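Local atomic coordinates of putative ABC transporter subunit, substrate-binding component (Rhodopseudomonas palustris, PDB entry 4EVQ), a protein that binds 4-hydroxybenzoate and probably delivers it, and perhaps related benzoate derivatives, to an ABC transporter as its periplasmic solute-binding component. Residues Lys50-Arg54 with Leu300-Lys305; Leu151-Val157 with Leu205-Tyr211; Ala252-Ile256 with Arg348-Gly353. All blocks are in the same frame, centred on the assembly; numbering follows the deposited sequence.

In the fold
The chain folds into two alpha/beta lobes, each built round its own sheet, as in other periplasmic binding proteins of the leucine-binding family. Contact 1 lies at the outer end of one lobe, contacts 2 and 3 in the other, so the centre of contact 1 is about 47 Å from that of contact 2 and about 39 Å from that of contact 3. Contacts 2 and 3 both reach the same seven-stranded sheet, their centres about 19 Å and their nearest atoms about 8 Å apart. The side chains of Tyr211 in contact 2 and Arg348 in contact 3 are each about 10 Å from the bound 4-hydroxybenzoate.

Contact 1: residues Lys50-Arg54 with Leu300-Lys305; sequences KLGGR and LDAGVK
Leu51, Gly52 and Val304 carry most of this contact, in which a tight hairpin turn rests on the side of a helix. Residues Leu51-Arg54 form a type I' beta turn, with Gly52 at phi/psi 50/40 and Gly53 at 82/-5, closed by Leu51 N to Arg54 O at 2.9 Å and Arg54 N to Leu51 O at 2.8 Å. Residues 300-305 are regular alpha helix. The CA atoms of Leu51 and Asp301 lie 5.0 Å apart, those of Gly52 and Lys305 4.2 Å. Leu51 (mt) points toward the helix, its CD1 3.7 Å from Leu300 CD2, while its carbonyl O sits 3.5 Å from Val304 CG1. Val304, chi1 t, also brings CG1 to 3.8 Å from Gly52 CA, which lies 3.5 Å from Lys305 CG; a CB on Gly52 would clash with Val304 CG1 and Lys305 N. This bare backbone lets the turn approach so closely. One hydrogen bond joins the segments: Gly52 N donates to Asp301 OD1 at 2.9 Å, the Asp301 side chain (chi1 t) reaching over to the turn. A two-residue type I' turn is characteristic of tight beta hairpins, here linking the short, weakly bonded outermost strand about 50-51 to strand 54-62. Helix 30-46 adjoins the contact through Tyr43, which packs on Leu51 and hydrogen-bonds Asp301 OD2, and strand 17-23 meets Leu300 and Val304.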
ATOM      1  N   LYS A  50      -7.656  12.510 -20.155  1.00 31.06           N
ATOM      2  CA  LYS A  50      -7.201  11.387 -20.985  1.00 31.58           C
ATOM      3  C   LYS A  50      -5.934  10.727 -20.476  1.00 31.60           C
ATOM      4  O   LYS A  50      -5.166  11.329 -19.733  1.00 31.34           O
ATOM      5  CB  LYS A  50      -6.874  11.890 -22.391  1.00 33.07           C
ATOM      6  CG  LYS A  50      -7.698  13.043 -22.867  1.00 35.84           C
ATOM      7  CD  LYS A  50      -9.120  12.666 -23.135  1.00 37.73           C
ATOM      8  CE  LYS A  50      -9.558  13.380 -24.417  1.00 39.09           C
ATOM      9  NZ  LYS A  50     -11.022  13.223 -24.701  1.00 40.43           N
ATOM     10  N   LEU A  51      -5.701   9.492 -20.911  1.00 30.56           N
ATOM     11  CA  LEU A  51      -4.374   8.882 -20.791  1.00 30.61           C
ATOM     12  C   LEU A  51      -3.926   8.489 -22.175  1.00 31.21           C
ATOM     13  O   LEU A  51      -4.659   7.822 -22.888  1.00 30.50           O
ATOM     14  CB  LEU A  51      -4.395   7.672 -19.862  1.00 30.44           C
ATOM     15  CG  LEU A  51      -4.831   8.008 -18.431  1.00 29.04           C
ATOM     16  CD1 LEU A  51      -4.929   6.742 -17.584  1.00 28.75           C
ATOM     17  CD2 LEU A  51      -3.907   9.040 -17.762  1.00 28.86           C
ATOM     18  N   GLY A  52      -2.735   8.925 -22.572  1.00 32.17           N
ATOM     19  CA  GLY A  52      -2.233   8.629 -23.911  1.00 33.44           C
ATOM     20  C   GLY A  52      -3.237   8.954 -25.003  1.00 34.12           C
ATOM     21  O   GLY A  52      -3.386   8.188 -25.965  1.00 34.89           O
ATOM     22  N   GLY A  53      -3.943  10.082 -24.840  1.00 33.92           N
ATOM     23  CA  GLY A  53      -4.907  10.548 -25.824  1.00 32.46           C
ATOM     24  C   GLY A  53      -6.277   9.900 -25.727  1.00 31.17           C
ATOM     25  O   GLY A  53      -7.213  10.279 -26.426  1.00 32.26           O
ATOM     26  N   ARG A  54      -6.414   8.921 -24.844  1.00 28.60           N
ATOM     27  CA  ARG A  54      -7.654   8.175 -24.769  1.00 28.01           C
ATOM     28  C   ARG A  54      -8.513   8.633 -23.625  1.00 26.31           C
ATOM     29  O   ARG A  54      -8.029   8.774 -22.502  1.00 26.53           O
ATOM     30  CB  ARG A  54      -7.393   6.685 -24.601  1.00 27.63           C
ATOM     31  CG  ARG A  54      -6.582   6.040 -25.713  1.00 28.19           C
ATOM     32  CD  ARG A  54      -7.412   5.891 -27.011  1.00 28.82           C
ATOM     33  NE  ARG A  54      -8.689   5.211 -26.760  1.00 30.00           N
ATOM     34  CZ  ARG A  54      -8.862   3.887 -26.799  1.00 29.56           C
ATOM     35  NH1 ARG A  54      -7.841   3.084 -27.069  1.00 28.39           N
ATOM     36  NH2 ARG A  54     -10.058   3.351 -26.549  1.00 29.93           N
ATOM     37  N   LEU A 300       0.103   3.775 -16.093  1.00 11.50           N
ATOM     38  CA  LEU A 300      -0.773   3.491 -17.206  1.00 12.09           C
ATOM     39  C   LEU A 300      -0.579   4.493 -18.294  1.00 13.51           C
ATOM     40  O   LEU A 300      -0.561   4.099 -19.486  1.00 14.43           O
ATOM     41  CB  LEU A 300      -2.228   3.469 -16.722  1.00 13.27           C
ATOM     42  CG  LEU A 300      -3.253   3.094 -17.811  1.00 15.20           C
ATOM     43  CD1 LEU A 300      -2.908   1.763 -18.459  1.00 16.34           C
ATOM     44  CD2 LEU A 300      -4.652   3.048 -17.224  1.00 15.92           C
ATOM     45  N   ASP A 301      -0.443   5.771 -17.995  1.00 13.91           N
ATOM     46  CA  ASP A 301      -0.213   6.780 -19.021  1.00 15.76           C
ATOM     47  C   ASP A 301       1.032   6.446 -19.822  1.00 15.69           C
ATOM     48  O   ASP A 301       1.028   6.586 -21.056  1.00 15.57           O
ATOM     49  CB  ASP A 301      -0.053   8.154 -18.320  1.00 17.00           C
ATOM     50  CG  ASP A 301      -0.365   9.355 -19.220  1.00 22.22           C
ATOM     51  OD1 ASP A 301      -0.923   9.208 -20.296  1.00 23.55           O
ATOM     52  OD2 ASP A 301      -0.100  10.481 -18.751  1.00 24.78           O
ATOM     53  N   ALA A 302       2.094   6.009 -19.172  1.00 16.64           N
ATOM     54  CA  ALA A 302       3.328   5.664 -19.854  1.00 17.05           C
ATOM     55  C   ALA A 302       3.074   4.531 -20.839  1.00 16.65           C
ATOM     56  O   ALA A 302       3.584   4.544 -21.999  1.00 17.70           O
ATOM     57  CB  ALA A 302       4.399   5.284 -18.862  1.00 18.01           C
ATOM     58  N   GLY A 303       2.321   3.520 -20.414  1.00 15.71           N
ATOM     59  CA  GLY A 303       2.015   2.377 -21.262  1.00 15.60           C
ATOM     60  C   GLY A 303       1.176   2.793 -22.459  1.00 16.61           C
ATOM     61  O   GLY A 303       1.526   2.482 -23.613  1.00 17.22           O
ATOM     62  N   VAL A 304       0.098   3.522 -22.243  1.00 16.34           N
ATOM     63  CA  VAL A 304      -0.810   3.908 -23.318  1.00 18.30           C
ATOM     64  C   VAL A 304      -0.114   4.865 -24.293  1.00 18.77           C
ATOM     65  O   VAL A 304      -0.274   4.751 -25.515  1.00 19.37           O
ATOM     66  CB  VAL A 304      -2.099   4.549 -22.770  1.00 19.63           C
ATOM     67  CG1 VAL A 304      -2.989   4.937 -23.931  1.00 20.28           C
ATOM     68  CG2 VAL A 304      -2.826   3.602 -21.884  1.00 18.93           C
ATOM     69  N   LYS A 305       0.689   5.797 -23.807  1.00 19.07           N
ATOM     70  CA  LYS A 305       1.415   6.691 -24.701  1.00 21.65           C
ATOM     71  C   LYS A 305       2.377   5.907 -25.596  1.00 21.07           C
ATOM     72  O   LYS A 305       2.535   6.238 -26.780  1.00 21.32           O
ATOM     73  CB  LYS A 305       2.179   7.740 -23.904  1.00 25.01           C
ATOM     74  CG  LYS A 305       1.267   8.811 -23.349  1.00 29.43           C
ATOM     75  CD  LYS A 305       1.903   9.558 -22.201  1.00 33.60           C
ATOM     76  CE  LYS A 305       2.738  10.689 -22.699  1.00 36.36           C
ATOM     77  NZ  LYS A 305       3.331  11.361 -21.494  1.00 38.39           N
TER

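Contact 2: residues Leu151-Val157 with Leu205-Tyr211; sequences LKKAVTV and LKPDCVY
Two parallel strands, 153-157 and 209-211, run with their axes 4.7 Å apart at closest approach and a crossing angle of -33°. Ala154 pairs with Cys209, Val155 with Val210 and Thr156 with Tyr211, at CA-CA distances of 5.1, 5.0 and 4.7 Å. Val155 N donates to Cys209 O (3.2 Å) and Tyr211 N to Val155 O (3.0 Å). On the face with Val155 and Val210, Val155 (chi1 t) pushes CG2 into a hollow between Leu205 CD1 (3.8 Å) and Pro207 CG (3.7 Å), and Val157 CG1 meets Val210 CG1 at 4.0 Å. On the opposite face the small Ala154 leaves room for Cys209 SG, 3.7 Å from Ala154 CB, and Thr156 CG2 lies 4.0 Å from Tyr211 CD2. These are adjacent parallel strands of a Rossmann-like periplasmic-binding-protein lobe: strand 153-159, helix 162-177 and strand 181-188 make a beta-alpha-beta unit, and helix 196-205 leads the chain back to strand 209-213. Helix 162-177 packs on Ala154 and Thr156, its Phe171 stacking on Tyr211. Where the strands begin, Asp208 (chi1 p) takes Lys152 N on OD2 and Lys153 N on OD1, both at 2.9 Å, while Asp208 N donates to Lys153 O at 2.8 Å. Leu151 (mt) drapes over this end, CD2 3.5 Å from Asp208 O and CD1 3.9 Å from Cys209 CB. Lys153, fully extended, reaches Lys206 O with NZ at 2.9 Å.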
ATOM      1  N   LEU A 151      15.918  -0.822  20.184  1.00 20.09           N
ATOM      2  CA  LEU A 151      14.891  -1.678  20.744  1.00 17.70           C
ATOM      3  C   LEU A 151      15.258  -3.149  20.655  1.00 18.31           C
ATOM      4  O   LEU A 151      15.960  -3.574  19.737  1.00 17.25           O
ATOM      5  CB  LEU A 151      13.590  -1.434  19.969  1.00 15.49           C
ATOM      6  CG  LEU A 151      13.082  -0.014  20.157  1.00 17.70           C
ATOM      7  CD1 LEU A 151      12.049   0.282  19.122  1.00 19.15           C
ATOM      8  CD2 LEU A 151      12.526   0.275  21.560  1.00 17.81           C
ATOM      9  N   LYS A 152      14.775  -3.935  21.614  1.00 17.58           N
ATOM     10  CA  LYS A 152      15.281  -5.279  21.825  1.00 18.50           C
ATOM     11  C   LYS A 152      14.230  -6.344  22.121  1.00 16.75           C
ATOM     12  O   LYS A 152      14.532  -7.529  22.108  1.00 18.18           O
ATOM     13  CB  LYS A 152      16.298  -5.289  23.031  1.00 21.81           C
ATOM     14  CG  LYS A 152      17.492  -4.320  22.972  1.00 26.70           C
ATOM     15  CD  LYS A 152      18.570  -4.724  23.991  1.00 31.18           C
ATOM     16  CE  LYS A 152      17.979  -5.030  25.383  1.00 34.85           C
ATOM     17  NZ  LYS A 152      18.993  -5.572  26.377  1.00 37.55           N
ATOM     18  N   LYS A 153      13.002  -5.938  22.461  1.00 14.94           N
ATOM     19  CA  LYS A 153      12.037  -6.879  23.022  1.00 15.00           C
ATOM     20  C   LYS A 153      10.625  -6.482  22.571  1.00 13.33           C
ATOM     21  O   LYS A 153       9.979  -5.659  23.196  1.00 14.98           O
ATOM     22  CB  LYS A 153      12.118  -6.856  24.544  1.00 15.02           C
ATOM     23  CG  LYS A 153      11.197  -7.846  25.252  1.00 16.62           C
ATOM     24  CD  LYS A 153      11.238  -7.653  26.786  1.00 16.89           C
ATOM     25  CE  LYS A 153      10.293  -8.569  27.500  1.00 19.43           C
ATOM     26  NZ  LYS A 153      10.224  -8.301  28.999  1.00 19.93           N
ATOM     27  N   ALA A 154      10.161  -7.087  21.467  1.00 11.99           N
ATOM     28  CA  ALA A 154       8.945  -6.644  20.832  1.00 11.73           C
ATOM     29  C   ALA A 154       7.786  -7.588  21.045  1.00 11.13           C
ATOM     30  O   ALA A 154       7.966  -8.806  21.190  1.00 12.21           O
ATOM     31  CB  ALA A 154       9.169  -6.536  19.310  1.00 12.67           C
ATOM     32  N   VAL A 155       6.591  -7.022  21.059  1.00 10.54           N
ATOM     33  CA  VAL A 155       5.373  -7.792  20.819  1.00  9.93           C
ATOM     34  C   VAL A 155       4.758  -7.272  19.519  1.00  9.15           C
ATOM     35  O   VAL A 155       4.772  -6.065  19.272  1.00  9.75           O
ATOM     36  CB  VAL A 155       4.350  -7.606  21.960  1.00 10.50           C
ATOM     37  CG1 VAL A 155       2.970  -8.205  21.611  1.00 11.47           C
ATOM     38  CG2 VAL A 155       4.870  -8.200  23.239  1.00 11.30           C
ATOM     39  N   THR A 156       4.242  -8.178  18.678  1.00  8.59           N
ATOM     40  CA  THR A 156       3.550  -7.771  17.461  1.00  7.71           C
ATOM     41  C   THR A 156       2.040  -7.955  17.620  1.00  8.70           C
ATOM     42  O   THR A 156       1.591  -8.842  18.387  1.00  9.03           O
ATOM     43  CB  THR A 156       4.003  -8.528  16.215  1.00  8.82           C
ATOM     44  OG1 THR A 156       3.549  -9.862  16.290  1.00  9.83           O
ATOM     45  CG2 THR A 156       5.500  -8.490  16.055  1.00  9.73           C
ATOM     46  N   VAL A 157       1.266  -7.097  16.975  1.00  7.82           N
ATOM     47  CA  VAL A 157      -0.174  -7.256  16.986  1.00  7.86           C
ATOM     48  C   VAL A 157      -0.715  -6.839  15.606  1.00  6.60           C
ATOM     49  O   VAL A 157      -0.374  -5.763  15.087  1.00  7.63           O
ATOM     50  CB  VAL A 157      -0.809  -6.481  18.155  1.00 10.01           C
ATOM     51  CG1 VAL A 157      -0.503  -5.036  18.101  1.00 11.82           C
ATOM     52  CG2 VAL A 157      -2.291  -6.741  18.226  1.00  9.87           C
ATOM     53  N   LEU A 205       3.386  -8.638  29.238  1.00 12.97           N
ATOM     54  CA  LEU A 205       4.614  -9.155  28.643  1.00 12.98           C
ATOM     55  C   LEU A 205       5.801  -8.209  28.779  1.00 13.36           C
ATOM     56  O   LEU A 205       6.932  -8.605  28.505  1.00 13.98           O
ATOM     57  CB  LEU A 205       4.390  -9.446  27.140  1.00 11.86           C
ATOM     58  CG  LEU A 205       3.460 -10.648  26.897  1.00 12.69           C
ATOM     59  CD1 LEU A 205       2.895 -10.615  25.484  1.00 14.93           C
ATOM     60  CD2 LEU A 205       4.181 -11.983  27.144  1.00 14.72           C
ATOM     61  N   LYS A 206       5.523  -6.958  29.133  1.00 13.39           N
ATOM     62  CA  LYS A 206       6.546  -5.939  29.384  1.00 14.55           C
ATOM     63  C   LYS A 206       7.596  -5.821  28.262  1.00 14.11           C
ATOM     64  O   LYS A 206       8.814  -5.782  28.513  1.00 14.72           O
ATOM     65  CB  LYS A 206       7.254  -6.187  30.734  1.00 16.85           C
ATOM     66  CG  LYS A 206       6.300  -6.148  31.891  1.00 18.60           C
ATOM     67  CD  LYS A 206       7.011  -6.458  33.230  1.00 21.12           C
ATOM     68  CE  LYS A 206       6.008  -6.595  34.386  1.00 24.46           C
ATOM     69  NZ  LYS A 206       6.714  -6.768  35.662  1.00 27.29           N
ATOM     70  N   PRO A 207       7.130  -5.707  27.007  1.00 12.48           N
ATOM     71  CA  PRO A 207       8.086  -5.441  25.938  1.00 12.98           C
ATOM     72  C   PRO A 207       8.628  -4.008  25.987  1.00 13.90           C
ATOM     73  O   PRO A 207       8.067  -3.158  26.688  1.00 14.85           O
ATOM     74  CB  PRO A 207       7.222  -5.650  24.677  1.00 11.79           C
ATOM     75  CG  PRO A 207       5.879  -5.141  25.084  1.00 12.93           C
ATOM     76  CD  PRO A 207       5.733  -5.658  26.522  1.00 12.32           C
ATOM     77  N   ASP A 208       9.695  -3.739  25.241  1.00 13.23           N
ATOM     78  CA  ASP A 208      10.146  -2.372  25.088  1.00 13.86           C
ATOM     79  C   ASP A 208       9.604  -1.658  23.854  1.00 13.21           C
ATOM     80  O   ASP A 208       9.850  -0.471  23.653  1.00 14.49           O
ATOM     81  CB  ASP A 208      11.676  -2.245  25.173  1.00 16.31           C
ATOM     82  CG  ASP A 208      12.435  -2.903  24.035  1.00 16.66           C
ATOM     83  OD1 ASP A 208      11.848  -3.356  23.032  1.00 16.89           O
ATOM     84  OD2 ASP A 208      13.686  -2.957  24.089  1.00 19.35           O
ATOM     85  N   CYS A 209       8.776  -2.381  23.097  1.00 12.10           N
ATOM     86  CA  CYS A 209       8.076  -1.775  21.955  1.00 11.84           C
ATOM     87  C   CYS A 209       6.982  -2.725  21.490  1.00 11.17           C
ATOM     88  O   CYS A 209       6.998  -3.922  21.730  1.00 11.61           O
ATOM     89  CB  CYS A 209       9.056  -1.517  20.785  1.00 13.13           C
ATOM     90  SG  CYS A 209       9.948  -2.984  20.197  1.00 14.07           S
ATOM     91  N   VAL A 210       6.067  -2.138  20.721  1.00 10.41           N
ATOM     92  CA  VAL A 210       5.000  -2.857  20.036  1.00  8.27           C
ATOM     93  C   VAL A 210       5.081  -2.511  18.554  1.00  8.67           C
ATOM     94  O   VAL A 210       5.246  -1.342  18.191  1.00  9.82           O
ATOM     95  CB  VAL A 210       3.630  -2.488  20.602  1.00  9.21           C
ATOM     96  CG1 VAL A 210       2.517  -3.101  19.759  1.00 10.51           C
ATOM     97  CG2 VAL A 210       3.508  -2.957  22.052  1.00 10.86           C
ATOM     98  N   TYR A 211       4.988  -3.551  17.737  1.00  8.78           N
ATOM     99  CA  TYR A 211       4.875  -3.422  16.283  1.00  8.52           C
ATOM    100  C   TYR A 211       3.457  -3.811  15.890  1.00  7.47           C
ATOM    101  O   TYR A 211       3.045  -4.932  16.150  1.00  7.93           O
ATOM    102  CB  TYR A 211       5.862  -4.359  15.599  1.00  8.81           C
ATOM    103  CG  TYR A 211       5.779  -4.468  14.085  1.00  8.64           C
ATOM    104  CD1 TYR A 211       6.435  -3.565  13.283  1.00  9.80           C
ATOM    105  CD2 TYR A 211       5.105  -5.504  13.470  1.00  8.77           C
ATOM    106  CE1 TYR A 211       6.396  -3.694  11.911  1.00  8.85           C
ATOM    107  CE2 TYR A 211       5.051  -5.636  12.089  1.00  8.50           C
ATOM    108  CZ  TYR A 211       5.718  -4.750  11.335  1.00  9.06           C
ATOM    109  OH  TYR A 211       5.730  -4.886   9.943  1.00 10.15           O
TER

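Contact 3: residues Ala252-Ile256 with Arg348-Gly353; sequences AGDGI and RELKGG
Three hydrogen bonds tie the loop 252-256 to residues 348-353. Gly255 N donates to Leu350 O at 2.8 Å and Leu350 N to Ile256 O at 2.9 Å, both nearly straight, and Gly352 N donates to Asp254 OD1 at 3.0 Å. The carboxylate of Asp254 (chi1 m) thus holds the backbone just beyond Lys351. A water bridges the two segments, donating a hydrogen bond to Asp254 OD1 at 2.6 Å and accepting one from Gly353 N at 2.8 Å, and Asp254 OD2 makes a long salt bridge, 3.7 Å, to Lys351 NZ. A second water donates to Gly255 O at 2.7 Å and weakly to Glu349 OE2 at 3.3 Å. Gly253-Ile256 form a type II beta turn, closed by Ile256 N to Gly253 O at 3.2 Å; Asp254 has phi/psi -63/132 and Gly255 94/-7, where a CB would press on the preceding carbonyl. Leu350, chi1 t and chi2 p, points toward this turn, with CD2 3.3 Å from Gly253 O, in the space a CB on Gly253 would need. Ile256 (mt) packs more loosely, CD1 4.4 Å from Leu350 CD2. Beyond the turn the chain enters strand 257-260, the antiparallel neighbour of strand 345-351; Arg348 continues that pairing with the backbone of Thr258, and its guanidinium hydrogen-bonds Thr258 OG1 through NE and forms a salt bridge to Asp243 through NH2. A type II turn with glycine at its third position thus leads into the antiparallel part of the mixed sheet of this periplasmic-binding-protein lobe.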
ATOM      1  N   ALA A 252      -3.628  11.252  20.961  1.00 10.69           N
ATOM      2  CA  ALA A 252      -3.318   9.823  21.092  1.00 11.66           C
ATOM      3  C   ALA A 252      -2.279   9.357  20.062  1.00 11.34           C
ATOM      4  O   ALA A 252      -1.552   8.398  20.300  1.00 12.99           O
ATOM      5  CB  ALA A 252      -4.563   8.952  20.908  1.00 12.07           C
ATOM      6  N   GLY A 253      -2.244  10.015  18.905  1.00  9.40           N
ATOM      7  CA  GLY A 253      -1.293   9.622  17.863  1.00  9.48           C
ATOM      8  C   GLY A 253       0.130  10.131  18.094  1.00 11.02           C
ATOM      9  O   GLY A 253       1.066   9.591  17.531  1.00 10.74           O
ATOM     10  N   ASP A 254       0.306  11.179  18.886  1.00 11.94           N
ATOM     11  CA  ASP A 254       1.587  11.833  18.922  1.00 12.35           C
ATOM     12  C   ASP A 254       2.633  10.866  19.444  1.00 12.40           C
ATOM     13  O   ASP A 254       2.452  10.199  20.466  1.00 13.62           O
ATOM     14  CB  ASP A 254       1.567  13.074  19.814  1.00 15.05           C
ATOM     15  CG  ASP A 254       0.889  14.307  19.170  1.00 18.92           C
ATOM     16  OD1 ASP A 254       0.943  14.447  17.924  1.00 20.22           O
ATOM     17  OD2 ASP A 254       0.432  15.192  19.967  1.00 21.23           O
ATOM     18  N   GLY A 255       3.739  10.818  18.719  1.00 12.17           N
ATOM     19  CA  GLY A 255       4.904  10.037  19.069  1.00 12.78           C
ATOM     20  C   GLY A 255       4.980   8.645  18.452  1.00 12.19           C
ATOM     21  O   GLY A 255       5.987   7.973  18.576  1.00 12.81           O
ATOM     22  N   ILE A 256       3.926   8.216  17.766  1.00 10.25           N
ATOM     23  CA  ILE A 256       3.998   6.931  17.080  1.00  9.69           C
ATOM     24  C   ILE A 256       5.047   7.012  15.975  1.00  9.81           C
ATOM     25  O   ILE A 256       5.087   7.982  15.225  1.00 11.50           O
ATOM     26  CB  ILE A 256       2.605   6.528  16.493  1.00  9.18           C
ATOM     27  CG1 ILE A 256       1.602   6.289  17.631  1.00  9.55           C
ATOM     28  CG2 ILE A 256       2.729   5.294  15.595  1.00  9.93           C
ATOM     29  CD1 ILE A 256       0.220   6.074  17.105  1.00  9.43           C
ATOM     30  N   ARG A 348       9.437   7.895  10.140  1.00  9.46           N
ATOM     31  CA  ARG A 348       8.497   8.980  10.378  1.00  9.47           C
ATOM     32  C   ARG A 348       8.042   8.977  11.828  1.00 10.16           C
ATOM     33  O   ARG A 348       8.056   7.947  12.477  1.00  9.64           O
ATOM     34  CB  ARG A 348       7.242   8.833   9.513  1.00 10.13           C
ATOM     35  CG  ARG A 348       7.564   8.408   8.076  1.00  9.57           C
ATOM     36  CD  ARG A 348       6.370   8.304   7.187  1.00 11.05           C
ATOM     37  NE  ARG A 348       5.300   7.501   7.762  1.00 10.24           N
ATOM     38  CZ  ARG A 348       4.031   7.562   7.371  1.00  9.08           C
ATOM     39  NH1 ARG A 348       3.698   8.307   6.338  1.00 10.05           N
ATOM     40  NH2 ARG A 348       3.110   6.904   8.021  1.00  9.66           N
ATOM     41  N   GLU A 349       7.547  10.111  12.275  1.00 10.60           N
ATOM     42  CA  GLU A 349       6.875  10.196  13.566  1.00 12.32           C
ATOM     43  C   GLU A 349       5.598  10.980  13.374  1.00 12.62           C
ATOM     44  O   GLU A 349       5.585  12.008  12.678  1.00 13.01           O
ATOM     45  CB  GLU A 349       7.758  10.916  14.617  1.00 15.20           C
ATOM     46  CG  GLU A 349       7.147  11.000  16.002  1.00 18.41           C
ATOM     47  CD  GLU A 349       8.063  11.650  17.007  1.00 24.22           C
ATOM     48  OE1 GLU A 349       9.249  11.833  16.702  1.00 28.07           O
ATOM     49  OE2 GLU A 349       7.558  11.978  18.097  1.00 26.62           O
ATOM     50  N   LEU A 350       4.530  10.537  14.012  1.00 10.88           N
ATOM     51  CA  LEU A 350       3.303  11.296  14.003  1.00 12.51           C
ATOM     52  C   LEU A 350       3.449  12.408  15.028  1.00 13.59           C
ATOM     53  O   LEU A 350       3.725  12.148  16.214  1.00 16.85           O
ATOM     54  CB  LEU A 350       2.148  10.335  14.282  1.00 14.52           C
ATOM     55  CG  LEU A 350       0.717  10.770  14.309  1.00 16.10           C
ATOM     56  CD1 LEU A 350       0.442  11.634  13.085  1.00 16.67           C
ATOM     57  CD2 LEU A 350      -0.178   9.545  14.428  1.00 13.14           C
ATOM     58  N   LYS A 351       3.363  13.656  14.577  1.00 13.45           N
ATOM     59  CA  LYS A 351       3.486  14.814  15.452  1.00 16.71           C
ATOM     60  C   LYS A 351       2.601  15.898  14.917  1.00 14.16           C
ATOM     61  O   LYS A 351       2.730  16.310  13.769  1.00 14.71           O
ATOM     62  CB  LYS A 351       4.926  15.314  15.466  1.00 23.71           C
ATOM     63  CG  LYS A 351       5.224  16.121  16.731  1.00 29.91           C
ATOM     64  CD  LYS A 351       5.118  15.263  18.015  1.00 35.03           C
ATOM     65  CE  LYS A 351       5.302  16.112  19.234  1.00 37.62           C
ATOM     66  NZ  LYS A 351       4.018  16.261  19.920  1.00 38.49           N
ATOM     67  N   GLY A 352       1.704  16.402  15.749  1.00 14.15           N
ATOM     68  CA  GLY A 352       0.902  17.526  15.344  1.00 13.83           C
ATOM     69  C   GLY A 352      -0.133  17.232  14.293  1.00 14.01           C
ATOM     70  O   GLY A 352      -0.533  18.132  13.560  1.00 15.29           O
ATOM     71  N   GLY A 353      -0.601  15.989  14.238  1.00 13.05           N
ATOM     72  CA  GLY A 353      -1.631  15.641  13.284  1.00 13.82           C
ATOM     73  C   GLY A 353      -1.159  15.292  11.886  1.00 13.69           C
ATOM     74  O   GLY A 353      -1.970  15.257  10.976  1.00 14.42           O
TER
HETATM   75  O   HOH W   1      -0.144  13.714  15.734  1.00 13.67           O
HETATM   76  O   HOH W   2       8.303   9.109  19.437  1.00 32.55           O